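Local coordinates for protein putative mandelate racemase (Zymomonas mobilis, PDB 2OX4) that probably acts as a magnesium-dependent lyase, perhaps a dehydratase, of the mandelate racemase-like group in the enolase superfamily, at residues Gly185-Ser189 against Glu190-Ile194. Numbering follows the deposited sequence.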
ATOM      1  N   GLY C 185       2.144 -28.268  -4.986  1.00 13.50           N
ATOM      2  CA  GLY C 185       2.245 -28.393  -3.525  1.00 10.93           C
ATOM      3  C   GLY C 185       3.585 -28.973  -3.089  1.00 11.89           C
ATOM      4  O   GLY C 185       4.448 -29.243  -3.929  1.00 12.65           O
ATOM      5  N   PRO C 186       3.784 -29.153  -1.778  1.00 14.24           N
ATOM      6  CA  PRO C 186       5.089 -29.631  -1.328  1.00 13.03           C
ATOM      7  C   PRO C 186       5.471 -30.967  -1.974  1.00 15.30           C
ATOM      8  O   PRO C 186       4.630 -31.867  -2.111  1.00 15.01           O
ATOM      9  CB  PRO C 186       4.912 -29.784   0.190  1.00 14.24           C
ATOM     10  CG  PRO C 186       3.813 -28.822   0.532  1.00 13.76           C
ATOM     11  CD  PRO C 186       2.871 -28.883  -0.647  1.00 13.64           C
ATOM     12  N   LEU C 187       6.730 -31.070  -2.381  1.00 13.08           N
ATOM     13  CA  LEU C 187       7.185 -32.198  -3.204  1.00 13.03           C
ATOM     14  C   LEU C 187       7.862 -33.273  -2.343  1.00 14.03           C
ATOM     15  O   LEU C 187       8.478 -32.950  -1.326  1.00 15.28           O
ATOM     16  CB  LEU C 187       8.179 -31.696  -4.264  1.00 14.45           C
ATOM     17  CG  LEU C 187       7.674 -30.784  -5.383  1.00 12.10           C
ATOM     18  CD1 LEU C 187       8.814 -30.412  -6.336  1.00  9.21           C
ATOM     19  CD2 LEU C 187       6.526 -31.421  -6.145  1.00 17.67           C
ATOM     20  N   PRO C 188       7.780 -34.553  -2.776  1.00 16.98           N
ATOM     21  CA  PRO C 188       8.579 -35.603  -2.124  1.00 20.47           C
ATOM     22  C   PRO C 188      10.080 -35.377  -2.260  1.00 18.88           C
ATOM     23  O   PRO C 188      10.544 -34.800  -3.251  1.00 14.20           O
ATOM     24  CB  PRO C 188       8.162 -36.880  -2.861  1.00 17.62           C
ATOM     25  CG  PRO C 188       6.881 -36.547  -3.548  1.00 18.92           C
ATOM     26  CD  PRO C 188       6.957 -35.093  -3.872  1.00 16.56           C
ATOM     27  N   SER C 189      10.833 -35.835  -1.265  1.00 15.59           N
ATOM     28  CA  SER C 189      12.287 -35.754  -1.303  1.00 19.18           C
ATOM     29  C   SER C 189      12.853 -36.375  -2.585  1.00 14.51           C
ATOM     30  O   SER C 189      13.763 -35.803  -3.189  1.00 17.61           O
ATOM     31  CB  SER C 189      12.900 -36.406  -0.052  1.00 24.13           C
ATOM     32  OG  SER C 189      14.292 -36.639  -0.210  1.00 36.66           O
ATOM     33  N   GLU C 190      12.307 -37.515  -3.004  1.00 20.31           N
ATOM     34  CA  GLU C 190      12.817 -38.218  -4.195  1.00 25.39           C
ATOM     35  C   GLU C 190      12.655 -37.408  -5.484  1.00 22.41           C
ATOM     36  O   GLU C 190      13.507 -37.474  -6.371  1.00 19.60           O
ATOM     37  CB  GLU C 190      12.176 -39.605  -4.344  1.00 24.09           C
ATOM     38  CG  GLU C 190      12.922 -40.570  -5.288  1.00 34.02           C
ATOM     39  CD  GLU C 190      14.347 -40.888  -4.836  1.00 38.18           C
ATOM     40  OE1 GLU C 190      14.608 -40.918  -3.615  1.00 36.38           O
ATOM     41  OE2 GLU C 190      15.215 -41.117  -5.707  1.00 42.01           O
ATOM     42  N   THR C 191      11.577 -36.628  -5.569  1.00 20.34           N
ATOM     43  CA  THR C 191      11.337 -35.759  -6.728  1.00 17.68           C
ATOM     44  C   THR C 191      12.362 -34.638  -6.798  1.00 15.61           C
ATOM     45  O   THR C 191      12.924 -34.355  -7.862  1.00 18.36           O
ATOM     46  CB  THR C 191       9.920 -35.179  -6.703  1.00 17.35           C
ATOM     47  OG1 THR C 191       8.986 -36.262  -6.719  1.00 24.07           O
ATOM     48  CG2 THR C 191       9.668 -34.277  -7.926  1.00 19.26           C
ATOM     49  N   ILE C 192      12.605 -34.005  -5.656  1.00 14.12           N
ATOM     50  CA  ILE C 192      13.689 -33.039  -5.532  1.00 19.23           C
ATOM     51  C   ILE C 192      15.026 -33.654  -5.970  1.00 21.16           C
ATOM     52  O   ILE C 192      15.774 -33.048  -6.740  1.00 17.57           O
ATOM     53  CB  ILE C 192      13.768 -32.465  -4.094  1.00 18.71           C
ATOM     54  CG1 ILE C 192      12.437 -31.799  -3.690  1.00 14.10           C
ATOM     55  CG2 ILE C 192      14.944 -31.509  -3.944  1.00 20.90           C
ATOM     56  CD1 ILE C 192      12.086 -30.523  -4.492  1.00 19.27           C
ATOM     57  N   LYS C 193      15.296 -34.876  -5.510  1.00 18.89           N
ATOM     58  CA  LYS C 193      16.543 -35.573  -5.853  1.00 21.12           C
ATOM     59  C   LYS C 193      16.680 -35.804  -7.360  1.00 12.33           C
ATOM     60  O   LYS C 193      17.755 -35.579  -7.914  1.00 21.39           O
ATOM     61  CB  LYS C 193      16.652 -36.900  -5.091  1.00 23.77           C
ATOM     62  CG  LYS C 193      17.972 -37.645  -5.317  1.00 45.12           C
ATOM     63  CD  LYS C 193      18.579 -38.147  -4.013  1.00 61.95           C
ATOM     64  CE  LYS C 193      18.317 -39.628  -3.808  1.00 74.34           C
ATOM     65  NZ  LYS C 193      17.022 -39.862  -3.114  1.00 78.67           N
ATOM     66  N   ILE C 194      15.603 -36.251  -8.002  1.00 18.53           N
ATOM     67  CA  ILE C 194      15.576 -36.467  -9.461  1.00 17.08           C
ATOM     68  C   ILE C 194      15.937 -35.174 -10.217  1.00 27.45           C
ATOM     69  O   ILE C 194      16.779 -35.183 -11.123  1.00 18.10           O
ATOM     70  CB  ILE C 194      14.208 -37.015  -9.930  1.00 16.77           C
ATOM     71  CG1 ILE C 194      14.057 -38.496  -9.551  1.00 22.89           C
ATOM     72  CG2 ILE C 194      14.043 -36.889 -11.433  1.00 18.82           C
ATOM     73  CD1 ILE C 194      12.628 -39.015  -9.651  1.00 22.04           C
TER
HETATM   74  O   HOH W   1      15.041 -39.067  -1.101  1.00 27.58           O
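Leu187 and Ile192 bring their ends together where the loop turns into helix 189-206, the two side chains crossing at about a right angle with CD1 of Leu187 3.8 Å from CD1 of Ile192. Leu187 has CG anti to its carbonyl carbon (chi1 -68°), which carries CD1 to the Ile192 methyl, and helix 222-232 adjoins the pair through Ser224, Gln227 and Ala231. The Pro188 ring and Thr191 pass obliquely in van der Waals contact, CD of Pro188 3.7 Å from OG1 of Thr191. Pro188 is the N-cap residue, and its carbonyl opens the helix: Ile192 N donates to Pro188 O over 3.3 Å, nearly straight at 172°, whereas the bond from Thr191 N to the same oxygen is weak and bent. Lys193 N follows with 2.9 Å to Ser189 O. Within this first turn, Lys193 NZ forms a 2.7 Å salt bridge with Glu190 OE1, donating from above the carboxylate plane, 36° out of it. One water accepts from Ser189 OG at 2.7 Å and donates to Glu190 OE1. Arg174 forms a salt bridge with OE2 of Glu190, so that carboxylate has a cationic partner at each oxygen and is probably kept ionised at this helix start, where Asp209 of the second subunit packs on Ser189 and Glu190.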